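Tyrosine--tRNA ligase (Pyrococcus horikoshii, PDB 2CYC) probably catalyses the two-step attachment of tyrosine to its cognate tRNA, activating the amino acid with ATP to tyrosyl-AMP before transfer to the acceptor end. Local coordinates at residues P14-T20 with V219-L225; R148-I152 with D189-A193; R275-A281 with P336-K340. One frame throughout, in Å; residues are numbered along the deposited sequence.

Contact 1. Residues P14-T20 with V219-L225; sequences PTEEVLT and VAVHHHL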
ATOM      1  N   PRO A  14      14.589  -9.839  29.424  1.00 19.71           N
ATOM      2  CA  PRO A  14      13.198  -9.376  29.362  1.00 17.44           C
ATOM      3  C   PRO A  14      12.222 -10.031  28.374  1.00 17.08           C
ATOM      4  O   PRO A  14      11.153  -9.484  28.120  1.00 17.11           O
ATOM      5  CB  PRO A  14      13.361  -7.880  29.106  1.00 18.29           C
ATOM      6  CG  PRO A  14      14.535  -7.864  28.159  1.00 21.81           C
ATOM      7  CD  PRO A  14      15.499  -8.853  28.813  1.00 19.33           C
ATOM      8  N   THR A  15      12.570 -11.177  27.805  1.00 16.22           N
ATOM      9  CA  THR A  15      11.630 -11.825  26.894  1.00 21.51           C
ATOM     10  C   THR A  15      10.321 -12.048  27.654  1.00 22.91           C
ATOM     11  O   THR A  15      10.333 -12.479  28.807  1.00 25.72           O
ATOM     12  CB  THR A  15      12.126 -13.201  26.424  1.00 17.47           C
ATOM     13  OG1 THR A  15      13.262 -13.034  25.572  1.00 19.11           O
ATOM     14  CG2 THR A  15      11.019 -13.938  25.672  1.00 14.36           C
ATOM     15  N   GLU A  16       9.200 -11.757  27.009  1.00 22.42           N
ATOM     16  CA  GLU A  16       7.900 -11.948  27.635  1.00 22.02           C
ATOM     17  C   GLU A  16       7.091 -13.002  26.888  1.00 23.01           C
ATOM     18  O   GLU A  16       6.284 -13.717  27.474  1.00 20.26           O
ATOM     19  CB  GLU A  16       7.121 -10.625  27.663  1.00 22.39           C
ATOM     20  CG  GLU A  16       5.674 -10.772  28.131  1.00 28.97           C
ATOM     21  CD  GLU A  16       4.955  -9.435  28.282  1.00 39.28           C
ATOM     22  OE1 GLU A  16       3.706  -9.441  28.364  1.00 40.60           O
ATOM     23  OE2 GLU A  16       5.631  -8.383  28.327  1.00 39.47           O
ATOM     24  N   GLU A  17       7.320 -13.104  25.588  1.00 20.80           N
ATOM     25  CA  GLU A  17       6.581 -14.059  24.783  1.00 21.64           C
ATOM     26  C   GLU A  17       7.393 -14.535  23.586  1.00 20.19           C
ATOM     27  O   GLU A  17       8.132 -13.760  22.976  1.00 17.21           O
ATOM     28  CB  GLU A  17       5.275 -13.410  24.280  1.00 15.72           C
ATOM     29  CG  GLU A  17       4.411 -14.300  23.375  1.00 17.32           C
ATOM     30  CD  GLU A  17       3.203 -13.567  22.781  1.00 19.46           C
ATOM     31  OE1 GLU A  17       2.090 -14.115  22.862  1.00 26.40           O
ATOM     32  OE2 GLU A  17       3.357 -12.456  22.215  1.00 17.41           O
ATOM     33  N   VAL A  18       7.244 -15.813  23.257  1.00 18.41           N
ATOM     34  CA  VAL A  18       7.902 -16.378  22.091  1.00 21.68           C
ATOM     35  C   VAL A  18       6.868 -17.170  21.306  1.00 23.44           C
ATOM     36  O   VAL A  18       6.214 -18.055  21.860  1.00 22.20           O
ATOM     37  CB  VAL A  18       9.061 -17.328  22.464  1.00 20.81           C
ATOM     38  CG1 VAL A  18       9.634 -17.974  21.184  1.00 18.61           C
ATOM     39  CG2 VAL A  18      10.151 -16.560  23.175  1.00 15.35           C
ATOM     40  N   LEU A  19       6.698 -16.827  20.030  1.00 18.29           N
ATOM     41  CA  LEU A  19       5.770 -17.548  19.160  1.00 21.13           C
ATOM     42  C   LEU A  19       6.604 -18.233  18.071  1.00 19.89           C
ATOM     43  O   LEU A  19       6.964 -17.586  17.085  1.00 19.51           O
ATOM     44  CB  LEU A  19       4.777 -16.583  18.493  1.00 18.03           C
ATOM     45  CG  LEU A  19       3.960 -15.667  19.407  1.00 21.05           C
ATOM     46  CD1 LEU A  19       3.176 -14.658  18.581  1.00 15.63           C
ATOM     47  CD2 LEU A  19       3.032 -16.515  20.267  1.00 13.90           C
ATOM     48  N   THR A  20       6.963 -19.507  18.247  1.00 21.29           N
ATOM     49  CA  THR A  20       6.627 -20.328  19.416  1.00 21.89           C
ATOM     50  C   THR A  20       7.919 -21.053  19.806  1.00 23.99           C
ATOM     51  O   THR A  20       8.849 -21.170  18.993  1.00 16.09           O
ATOM     52  CB  THR A  20       5.586 -21.433  19.085  1.00 24.32           C
ATOM     53  OG1 THR A  20       6.171 -22.366  18.165  1.00 26.40           O
ATOM     54  CG2 THR A  20       4.313 -20.841  18.470  1.00 18.73           C
ATOM     55  N   VAL A 219      10.166 -16.952  13.862  1.00 17.01           N
ATOM     56  CA  VAL A 219       9.878 -17.039  15.284  1.00 20.99           C
ATOM     57  C   VAL A 219       9.788 -15.600  15.797  1.00 22.05           C
ATOM     58  O   VAL A 219      10.670 -14.786  15.526  1.00 21.27           O
ATOM     59  CB  VAL A 219      11.020 -17.765  16.036  1.00 17.39           C
ATOM     60  CG1 VAL A 219      10.827 -17.638  17.536  1.00 18.47           C
ATOM     61  CG2 VAL A 219      11.056 -19.235  15.634  1.00 16.21           C
ATOM     62  N   ALA A 220       8.721 -15.289  16.522  1.00 17.45           N
ATOM     63  CA  ALA A 220       8.539 -13.953  17.083  1.00 17.63           C
ATOM     64  C   ALA A 220       8.997 -13.964  18.539  1.00 18.74           C
ATOM     65  O   ALA A 220       8.618 -14.853  19.304  1.00 18.23           O
ATOM     66  CB  ALA A 220       7.064 -13.545  17.004  1.00 20.22           C
ATOM     67  N   VAL A 221       9.828 -12.995  18.917  1.00 15.51           N
ATOM     68  CA  VAL A 221      10.312 -12.905  20.296  1.00 13.03           C
ATOM     69  C   VAL A 221      10.018 -11.490  20.770  1.00 16.97           C
ATOM     70  O   VAL A 221      10.554 -10.511  20.237  1.00 15.35           O
ATOM     71  CB  VAL A 221      11.842 -13.226  20.400  1.00 13.78           C
ATOM     72  CG1 VAL A 221      12.283 -13.258  21.875  1.00 11.17           C
ATOM     73  CG2 VAL A 221      12.123 -14.594  19.763  1.00 13.41           C
ATOM     74  N   HIS A 222       9.157 -11.394  21.781  1.00 12.90           N
ATOM     75  CA  HIS A 222       8.716 -10.105  22.304  1.00 14.58           C
ATOM     76  C   HIS A 222       9.229  -9.824  23.696  1.00 18.35           C
ATOM     77  O   HIS A 222       9.145 -10.674  24.592  1.00 16.43           O
ATOM     78  CB  HIS A 222       7.184 -10.061  22.283  1.00 14.73           C
ATOM     79  CG  HIS A 222       6.605 -10.362  20.936  1.00 19.17           C
ATOM     80  ND1 HIS A 222       5.570 -11.255  20.748  1.00 21.12           N
ATOM     81  CD2 HIS A 222       6.977  -9.951  19.697  1.00 16.39           C
ATOM     82  CE1 HIS A 222       5.336 -11.388  19.453  1.00 12.53           C
ATOM     83  NE2 HIS A 222       6.177 -10.608  18.795  1.00 18.42           N
ATOM     84  N   HIS A 223       9.768  -8.627  23.893  1.00 15.79           N
ATOM     85  CA  HIS A 223      10.276  -8.320  25.208  1.00 21.15           C
ATOM     86  C   HIS A 223       9.330  -7.433  25.972  1.00 17.08           C
ATOM     87  O   HIS A 223       8.507  -6.735  25.389  1.00 17.41           O
ATOM     88  CB  HIS A 223      11.677  -7.695  25.141  1.00 19.98           C
ATOM     89  CG  HIS A 223      11.750  -6.409  24.382  1.00 19.93           C
ATOM     90  ND1 HIS A 223      12.547  -6.255  23.265  1.00 19.09           N
ATOM     91  CD2 HIS A 223      11.209  -5.192  24.632  1.00 16.51           C
ATOM     92  CE1 HIS A 223      12.496  -4.996  22.863  1.00 18.97           C
ATOM     93  NE2 HIS A 223      11.693  -4.331  23.676  1.00 19.56           N
ATOM     94  N   HIS A 224       9.459  -7.491  27.287  1.00 16.72           N
ATOM     95  CA  HIS A 224       8.637  -6.726  28.210  1.00 19.92           C
ATOM     96  C   HIS A 224       8.741  -5.218  27.960  1.00 21.86           C
ATOM     97  O   HIS A 224       9.817  -4.699  27.640  1.00 16.61           O
ATOM     98  CB  HIS A 224       9.083  -7.060  29.640  1.00 19.05           C
ATOM     99  CG  HIS A 224       8.389  -6.264  30.702  1.00 23.03           C
ATOM    100  ND1 HIS A 224       7.098  -6.526  31.107  1.00 21.20           N
ATOM    101  CD2 HIS A 224       8.818  -5.224  31.457  1.00 21.64           C
ATOM    102  CE1 HIS A 224       6.763  -5.685  32.070  1.00 19.51           C
ATOM    103  NE2 HIS A 224       7.790  -4.885  32.301  1.00 22.98           N
ATOM    104  N   LEU A 225       7.617  -4.521  28.093  1.00 17.64           N
ATOM    105  CA  LEU A 225       7.608  -3.073  27.918  1.00 19.16           C
ATOM    106  C   LEU A 225       7.749  -2.402  29.288  1.00 19.24           C
ATOM    107  O   LEU A 225       6.861  -2.509  30.128  1.00 20.71           O
ATOM    108  CB  LEU A 225       6.303  -2.627  27.257  1.00 20.55           C
ATOM    109  CG  LEU A 225       5.955  -3.219  25.887  1.00 21.17           C
ATOM    110  CD1 LEU A 225       4.591  -2.676  25.445  1.00 22.10           C
ATOM    111  CD2 LEU A 225       7.037  -2.851  24.868  1.00 17.37           C
TER
HETATM  112  O   HOH W   1       4.992  -5.749  28.295  1.00 20.69           O
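How an antiparallel strand pair absorbs an extra residue is well illustrated where strand 15-19 runs along strand 219-223 at the margin of the synthetase's catalytic sheet. P14, preceded by a cis peptide, opens the pairing: its O accepts a hydrogen bond from H224 N at 2.7 Å. T15 then sits opposite H223 in a non-hydrogen-bonded pair, CA to CA 4.1 Å. At E16 and E17 the register slips by one residue. E16 N and E17 N both reach H222 O, at 2.6 and 3.2 Å, which defines a classic beta bulge; a water joins E16 OE2 to L225 N. E17 O takes H222 N at 2.8 Å, while E17 OE2 accepts H222 ND1 at 2.9 Å and also forms a salt bridge with R191. V18 pairs with V221 on the other face, where V18 CG2 lies 4.1 Å from V221 CG1. L19 completes regular pairing: its N reaches A220 O at 2.8 Å and its O receives A220 N at 2.9 Å. T20 then leaves the strand to N-cap helix 21-30, its OG1 bonding N23 N. Because ND1 of H222 donates to E17, that nitrogen carries a proton, and the ring, bonded through NE2 to H194, is fixed at both nitrogens in a polar network on the E17 face.

Contact 2. Residues R148-I152 with D189-A193; sequences RSITI and DQRKA. With TYR (tyrosine), chain C.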
ATOM      1  N   ARG A 148      -6.967  -3.281  12.155  1.00 31.90           N
ATOM      2  CA  ARG A 148      -6.808  -3.722  13.538  1.00 34.77           C
ATOM      3  C   ARG A 148      -5.357  -3.748  14.001  1.00 32.19           C
ATOM      4  O   ARG A 148      -5.094  -3.769  15.198  1.00 31.46           O
ATOM      5  CB  ARG A 148      -7.399  -5.126  13.733  1.00 33.45           C
ATOM      6  CG  ARG A 148      -8.927  -5.182  13.786  1.00 45.40           C
ATOM      7  CD  ARG A 148      -9.422  -6.545  14.288  1.00 49.13           C
ATOM      8  NE  ARG A 148      -9.287  -7.613  13.296  1.00 56.16           N
ATOM      9  CZ  ARG A 148     -10.077  -7.751  12.232  1.00 60.56           C
ATOM     10  NH1 ARG A 148     -11.066  -6.890  12.023  1.00 67.44           N
ATOM     11  NH2 ARG A 148      -9.880  -8.747  11.373  1.00 56.13           N
ATOM     12  N   SER A 149      -4.418  -3.741  13.060  1.00 30.72           N
ATOM     13  CA  SER A 149      -3.000  -3.815  13.417  1.00 29.24           C
ATOM     14  C   SER A 149      -2.342  -2.441  13.521  1.00 27.43           C
ATOM     15  O   SER A 149      -1.145  -2.326  13.776  1.00 28.99           O
ATOM     16  CB  SER A 149      -2.261  -4.661  12.379  1.00 28.87           C
ATOM     17  OG  SER A 149      -2.042  -3.914  11.190  1.00 30.83           O
ATOM     18  N   ILE A 150      -3.153  -1.407  13.336  1.00 28.23           N
ATOM     19  CA  ILE A 150      -2.716  -0.019  13.370  1.00 29.77           C
ATOM     20  C   ILE A 150      -2.109   0.411  14.719  1.00 24.88           C
ATOM     21  O   ILE A 150      -1.340   1.375  14.797  1.00 24.97           O
ATOM     22  CB  ILE A 150      -3.916   0.893  12.989  1.00 33.65           C
ATOM     23  CG1 ILE A 150      -3.453   1.952  12.000  1.00 40.67           C
ATOM     24  CG2 ILE A 150      -4.550   1.508  14.224  1.00 36.90           C
ATOM     25  CD1 ILE A 150      -3.012   1.361  10.673  1.00 38.77           C
ATOM     26  N   THR A 151      -2.450  -0.312  15.778  1.00 23.88           N
ATOM     27  CA  THR A 151      -1.934  -0.000  17.104  1.00 25.50           C
ATOM     28  C   THR A 151      -0.411  -0.181  17.218  1.00 27.40           C
ATOM     29  O   THR A 151       0.212   0.407  18.104  1.00 21.70           O
ATOM     30  CB  THR A 151      -2.631  -0.869  18.195  1.00 28.70           C
ATOM     31  OG1 THR A 151      -2.368  -2.257  17.950  1.00 32.80           O
ATOM     32  CG2 THR A 151      -4.148  -0.636  18.179  1.00 26.04           C
ATOM     33  N   ILE A 152       0.192  -0.980  16.331  1.00 20.97           N
ATOM     34  CA  ILE A 152       1.634  -1.186  16.407  1.00 24.14           C
ATOM     35  C   ILE A 152       2.391   0.121  16.185  1.00 26.43           C
ATOM     36  O   ILE A 152       3.569   0.228  16.545  1.00 25.84           O
ATOM     37  CB  ILE A 152       2.160  -2.261  15.389  1.00 19.10           C
ATOM     38  CG1 ILE A 152       1.960  -1.789  13.947  1.00 26.30           C
ATOM     39  CG2 ILE A 152       1.463  -3.602  15.633  1.00 17.90           C
ATOM     40  CD1 ILE A 152       2.465  -2.794  12.900  1.00 20.57           C
ATOM     41  N   ASP A 189       4.125  -4.700  22.136  1.00 15.59           N
ATOM     42  CA  ASP A 189       3.108  -3.950  21.403  1.00 22.15           C
ATOM     43  C   ASP A 189       3.176  -4.097  19.885  1.00 23.27           C
ATOM     44  O   ASP A 189       2.324  -3.575  19.163  1.00 24.70           O
ATOM     45  CB  ASP A 189       3.125  -2.457  21.793  1.00 23.41           C
ATOM     46  CG  ASP A 189       4.500  -1.804  21.649  1.00 24.48           C
ATOM     47  OD1 ASP A 189       5.438  -2.421  21.111  1.00 27.13           O
ATOM     48  OD2 ASP A 189       4.637  -0.643  22.085  1.00 32.47           O
ATOM     49  N   GLN A 190       4.185  -4.809  19.399  1.00 18.00           N
ATOM     50  CA  GLN A 190       4.324  -5.029  17.968  1.00 17.76           C
ATOM     51  C   GLN A 190       3.868  -6.432  17.580  1.00 19.54           C
ATOM     52  O   GLN A 190       3.908  -6.781  16.407  1.00 18.89           O
ATOM     53  CB  GLN A 190       5.789  -4.885  17.551  1.00 20.23           C
ATOM     54  CG  GLN A 190       6.418  -3.556  17.914  1.00 21.35           C
ATOM     55  CD  GLN A 190       5.672  -2.412  17.297  1.00 22.68           C
ATOM     56  OE1 GLN A 190       5.559  -2.317  16.070  1.00 19.58           O
ATOM     57  NE2 GLN A 190       5.149  -1.529  18.139  1.00 19.97           N
ATOM     58  N   ARG A 191       3.430  -7.228  18.556  1.00 17.72           N
ATOM     59  CA  ARG A 191       3.059  -8.624  18.292  1.00 18.80           C
ATOM     60  C   ARG A 191       2.049  -8.875  17.187  1.00 13.30           C
ATOM     61  O   ARG A 191       2.107  -9.908  16.514  1.00 20.27           O
ATOM     62  CB  ARG A 191       2.599  -9.320  19.590  1.00 21.53           C
ATOM     63  CG  ARG A 191       1.191  -8.955  20.066  1.00 22.35           C
ATOM     64  CD  ARG A 191       0.910  -9.623  21.407  1.00 25.46           C
ATOM     65  NE  ARG A 191       1.013 -11.078  21.320  1.00 21.77           N
ATOM     66  CZ  ARG A 191       0.061 -11.864  20.828  1.00 29.68           C
ATOM     67  NH1 ARG A 191       0.244 -13.177  20.781  1.00 20.00           N
ATOM     68  NH2 ARG A 191      -1.081 -11.335  20.396  1.00 25.48           N
ATOM     69  N   LYS A 192       1.126  -7.944  16.979  1.00 18.54           N
ATOM     70  CA  LYS A 192       0.136  -8.134  15.928  1.00 19.09           C
ATOM     71  C   LYS A 192       0.775  -8.319  14.559  1.00 18.62           C
ATOM     72  O   LYS A 192       0.330  -9.154  13.770  1.00 21.08           O
ATOM     73  CB  LYS A 192      -0.829  -6.952  15.878  1.00 17.58           C
ATOM     74  CG  LYS A 192      -1.872  -6.968  16.984  1.00 22.12           C
ATOM     75  CD  LYS A 192      -2.714  -5.707  16.921  1.00 22.85           C
ATOM     76  CE  LYS A 192      -3.735  -5.666  18.044  1.00 23.03           C
ATOM     77  NZ  LYS A 192      -4.535  -4.412  17.947  1.00 24.40           N
ATOM     78  N   ALA A 193       1.819  -7.542  14.280  1.00 16.47           N
ATOM     79  CA  ALA A 193       2.495  -7.634  12.987  1.00 18.00           C
ATOM     80  C   ALA A 193       3.156  -8.992  12.824  1.00 15.22           C
ATOM     81  O   ALA A 193       3.222  -9.545  11.721  1.00 18.36           O
ATOM     82  CB  ALA A 193       3.543  -6.522  12.858  1.00 14.10           C
TER
HETATM   83  N   TYR C 701       6.469  -0.352  14.399  1.00 14.73           N
HETATM   84  CA  TYR C 701       7.750  -0.268  15.164  1.00 22.87           C
HETATM   85  C   TYR C 701       7.618   0.725  16.318  1.00 25.66           C
HETATM   86  O   TYR C 701       6.590   1.435  16.373  1.00 26.49           O
HETATM   87  CB  TYR C 701       8.894   0.163  14.232  1.00 14.73           C
HETATM   88  CG  TYR C 701       9.197  -0.845  13.140  1.00 17.44           C
HETATM   89  CD1 TYR C 701       9.613  -2.139  13.453  1.00 14.90           C
HETATM   90  CD2 TYR C 701       9.070  -0.503  11.791  1.00 17.69           C
HETATM   91  CE1 TYR C 701       9.890  -3.077  12.442  1.00 16.73           C
HETATM   92  CE2 TYR C 701       9.353  -1.422  10.781  1.00 16.39           C
HETATM   93  CZ  TYR C 701       9.756  -2.705  11.108  1.00 16.40           C
HETATM   94  OH  TYR C 701      10.021  -3.614  10.098  1.00 16.00           O
HETATM   95  OXT TYR C 701       8.545   0.786  17.148  1.00 26.11           O
HETATM   96  O   HOH W   2      -0.329  -2.698  19.575  1.00 23.03           O
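Class I synthetases build their amino acid pocket at the end of a Rossmann-fold sheet, and here the turn after strand 183-187, leading into helix 191-200, meets the short 3-10 segment 150-152. The example shows how a 3-10 turn and the 3-10-to-helix start of another segment can jointly hold a ligand-binding side chain. D189 contributes mainly through its backbone: its O lies 3.6 Å from I152 CG2 and accepts a hydrogen bond from a water that also bonds T151 OG1. The two D189 carboxylate oxygens have separate partners: OD2 forms a salt bridge with K251 of the KMSKS region, and OD1 accepts Q190 NE2 at 3.1 Å. Q190 is an experimentally established tyrosine-binding residue; I152 also lines the pocket. The Q190 amide nitrogen also donates to I152 O (NE2 to O 2.9 Å), so both partners of NE2 are acceptors, which settles the orientation of the amide and leaves OE1 to receive the amino group of the bound tyrosine. Q172, another tyrosine-binding residue, donates to the same OE1. The CA-to-CB bond of R191 points away from segment 148-152, and its NE forms a salt bridge with E17 OE2. K192, in contrast, points toward that segment, and its extended chain passes S149, with CD 4.0 Å from S149 CA, before NZ donates to R148 O at 2.9 Å and to T151 OG1 at 3.1 Å. A193 closes the interface beside I152, with A193 CB 3.9 Å from I152 CD1. At the pocket end, N of the bound tyrosine lies 2.7 Å from Q190 OE1.

Contact 3. Residues R275-A281 with P336-K340; sequences RKAFCPA and PLDLK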
ATOM      1  N   ARG A 275      13.330   9.997  42.032  1.00 32.15           N
ATOM      2  CA  ARG A 275      12.810  10.651  43.230  1.00 38.83           C
ATOM      3  C   ARG A 275      11.302  10.876  43.146  1.00 36.67           C
ATOM      4  O   ARG A 275      10.578  10.603  44.104  1.00 34.77           O
ATOM      5  CB  ARG A 275      13.523  11.989  43.427  1.00 44.17           C
ATOM      6  CG  ARG A 275      13.148  12.744  44.682  1.00 57.22           C
ATOM      7  CD  ARG A 275      13.846  14.097  44.694  1.00 70.33           C
ATOM      8  NE  ARG A 275      15.302  13.963  44.613  1.00 77.08           N
ATOM      9  CZ  ARG A 275      16.081  14.672  43.795  1.00 79.38           C
ATOM     10  NH1 ARG A 275      17.399  14.484  43.794  1.00 75.85           N
ATOM     11  NH2 ARG A 275      15.543  15.566  42.970  1.00 79.08           N
ATOM     12  N   LYS A 276      10.821  11.348  41.998  1.00 33.91           N
ATOM     13  CA  LYS A 276       9.384  11.569  41.862  1.00 37.36           C
ATOM     14  C   LYS A 276       8.599  10.409  41.284  1.00 33.05           C
ATOM     15  O   LYS A 276       7.391  10.506  41.108  1.00 33.09           O
ATOM     16  CB  LYS A 276       9.089  12.839  41.045  1.00 43.06           C
ATOM     17  CG  LYS A 276      10.288  13.535  40.455  1.00 53.37           C
ATOM     18  CD  LYS A 276      10.061  15.038  40.435  1.00 56.64           C
ATOM     19  CE  LYS A 276      10.949  15.735  39.419  1.00 64.26           C
ATOM     20  NZ  LYS A 276      10.660  15.298  38.013  1.00 70.29           N
ATOM     21  N   ALA A 277       9.281   9.307  40.992  1.00 30.80           N
ATOM     22  CA  ALA A 277       8.622   8.136  40.408  1.00 28.87           C
ATOM     23  C   ALA A 277       7.505   7.586  41.290  1.00 29.81           C
ATOM     24  O   ALA A 277       7.566   7.683  42.522  1.00 24.74           O
ATOM     25  CB  ALA A 277       9.646   7.037  40.149  1.00 29.23           C
ATOM     26  N   PHE A 278       6.488   7.005  40.659  1.00 28.33           N
ATOM     27  CA  PHE A 278       5.369   6.411  41.384  1.00 25.86           C
ATOM     28  C   PHE A 278       5.902   5.096  41.955  1.00 30.89           C
ATOM     29  O   PHE A 278       6.459   4.274  41.221  1.00 30.04           O
ATOM     30  CB  PHE A 278       4.208   6.142  40.421  1.00 30.99           C
ATOM     31  CG  PHE A 278       2.972   5.579  41.084  1.00 32.86           C
ATOM     32  CD1 PHE A 278       2.176   6.376  41.906  1.00 35.78           C
ATOM     33  CD2 PHE A 278       2.584   4.261  40.862  1.00 28.30           C
ATOM     34  CE1 PHE A 278       1.010   5.870  42.485  1.00 31.63           C
ATOM     35  CE2 PHE A 278       1.421   3.745  41.437  1.00 28.81           C
ATOM     36  CZ  PHE A 278       0.631   4.551  42.248  1.00 28.85           C
ATOM     37  N   CYS A 279       5.731   4.902  43.259  1.00 29.78           N
ATOM     38  CA  CYS A 279       6.216   3.700  43.932  1.00 29.26           C
ATOM     39  C   CYS A 279       5.599   3.633  45.330  1.00 29.78           C
ATOM     40  O   CYS A 279       6.283   3.865  46.336  1.00 25.99           O
ATOM     41  CB  CYS A 279       7.742   3.763  44.029  1.00 23.06           C
ATOM     42  SG  CYS A 279       8.559   2.340  44.796  1.00 28.17           S
ATOM     43  N   PRO A 280       4.292   3.322  45.406  1.00 27.14           N
ATOM     44  CA  PRO A 280       3.557   3.223  46.673  1.00 28.76           C
ATOM     45  C   PRO A 280       4.140   2.164  47.577  1.00 29.56           C
ATOM     46  O   PRO A 280       4.458   1.059  47.134  1.00 30.20           O
ATOM     47  CB  PRO A 280       2.136   2.857  46.236  1.00 31.49           C
ATOM     48  CG  PRO A 280       2.053   3.379  44.843  1.00 31.59           C
ATOM     49  CD  PRO A 280       3.406   3.035  44.267  1.00 28.78           C
ATOM     50  N   ALA A 281       4.272   2.498  48.853  1.00 32.26           N
ATOM     51  CA  ALA A 281       4.813   1.559  49.821  1.00 26.45           C
ATOM     52  C   ALA A 281       4.004   0.261  49.791  1.00 27.55           C
ATOM     53  O   ALA A 281       2.769   0.286  49.761  1.00 30.12           O
ATOM     54  CB  ALA A 281       4.777   2.178  51.227  1.00 27.11           C
ATOM     55  N   PRO A 336      10.120   2.653  49.851  1.00 22.22           N
ATOM     56  CA  PRO A 336      10.339   3.345  48.578  1.00 22.46           C
ATOM     57  C   PRO A 336      11.471   4.375  48.627  1.00 25.17           C
ATOM     58  O   PRO A 336      12.197   4.538  47.650  1.00 27.58           O
ATOM     59  CB  PRO A 336       8.990   3.987  48.307  1.00 21.44           C
ATOM     60  CG  PRO A 336       8.045   2.966  48.838  1.00 19.98           C
ATOM     61  CD  PRO A 336       8.682   2.575  50.159  1.00 23.21           C
ATOM     62  N   LEU A 337      11.624   5.071  49.755  1.00 23.52           N
ATOM     63  CA  LEU A 337      12.689   6.072  49.872  1.00 27.27           C
ATOM     64  C   LEU A 337      14.060   5.458  49.590  1.00 24.88           C
ATOM     65  O   LEU A 337      14.860   6.013  48.837  1.00 26.61           O
ATOM     66  CB  LEU A 337      12.711   6.694  51.277  1.00 23.25           C
ATOM     67  CG  LEU A 337      11.613   7.696  51.662  1.00 28.58           C
ATOM     68  CD1 LEU A 337      11.665   7.931  53.156  1.00 22.29           C
ATOM     69  CD2 LEU A 337      11.803   9.012  50.909  1.00 26.93           C
ATOM     70  N   ASP A 338      14.330   4.311  50.199  1.00 23.89           N
ATOM     71  CA  ASP A 338      15.619   3.654  50.022  1.00 26.26           C
ATOM     72  C   ASP A 338      15.735   2.929  48.683  1.00 23.86           C
ATOM     73  O   ASP A 338      16.780   2.986  48.038  1.00 29.69           O
ATOM     74  CB  ASP A 338      15.865   2.705  51.192  1.00 20.59           C
ATOM     75  CG  ASP A 338      15.756   3.418  52.538  1.00 30.49           C
ATOM     76  OD1 ASP A 338      16.452   4.439  52.719  1.00 25.25           O
ATOM     77  OD2 ASP A 338      14.975   2.971  53.405  1.00 25.48           O
ATOM     78  N   LEU A 339      14.665   2.261  48.259  1.00 23.69           N
ATOM     79  CA  LEU A 339      14.677   1.559  46.976  1.00 25.42           C
ATOM     80  C   LEU A 339      14.930   2.547  45.827  1.00 24.99           C
ATOM     81  O   LEU A 339      15.792   2.313  44.975  1.00 25.77           O
ATOM     82  CB  LEU A 339      13.348   0.836  46.739  1.00 21.09           C
ATOM     83  CG  LEU A 339      13.232   0.124  45.379  1.00 19.97           C
ATOM     84  CD1 LEU A 339      14.366  -0.906  45.210  1.00 18.26           C
ATOM     85  CD2 LEU A 339      11.877  -0.547  45.290  1.00 18.40           C
ATOM     86  N   LYS A 340      14.186   3.653  45.814  1.00 23.15           N
ATOM     87  CA  LYS A 340      14.351   4.667  44.769  1.00 25.99           C
ATOM     88  C   LYS A 340      15.794   5.165  44.665  1.00 26.19           C
ATOM     89  O   LYS A 340      16.341   5.298  43.569  1.00 22.94           O
ATOM     90  CB  LYS A 340      13.445   5.873  45.027  1.00 22.89           C
ATOM     91  CG  LYS A 340      11.980   5.703  44.675  1.00 24.87           C
ATOM     92  CD  LYS A 340      11.271   7.022  44.976  1.00 23.63           C
ATOM     93  CE  LYS A 340       9.797   6.968  44.674  1.00 30.67           C
ATOM     94  NZ  LYS A 340       9.192   8.320  44.818  1.00 26.93           N
TER
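A helix N-terminus can pack against an irregular run of chain, as the first turn of helix 336-350 does against the coil that follows helix 267-276, away from the tyrosine pocket. The proline ring of P336 is the principal bump: its CG approaches C279 O to 3.2 Å and A281 CA to 3.7 Å, so the ring occupies the bend of chain at 279-281. In return C279 points toward the helix, its SG 3.9 Å from P336 CB and 4.4 Å from L339 CD2. F329 of helix 322-330 touches C279, P336 and L339, adding a further wall to this apolar patch. One turn on from P336, K340 stretches its side chain past C279, with CE 3.9 Å from C279 CB, into the hollow formed as the chain leaves helix 267-276. There two backbone carbonyls meet the ammonium group: K340 NZ donates to R275 O at 2.8 Å and to A277 O at 2.9 Å.

Overall arrangement
Taken together, the three contacts comprise two adjoining ones near the tyrosine pocket and a third well away from it. Contacts 1 and 2 have centres 14 Å apart and touch directly: E17 OE2 of the strand pair meets R191 NE of contact 2 in a salt bridge of 2.9 Å, and L225 CD1 packs 3.9 Å from D189 CG. Contact 2 holds the tyrosine-binding Q190, whereas contact 1 lies farther from the ligand, the H222 side chain about 6 Å from that of Q190 and the L225 side chain about 9 Å from the bound tyrosine. Contact 3 follows later in the chain and touches neither; its nearest atoms lie about 13 Å from contact 1 and about 20 Å from contact 2.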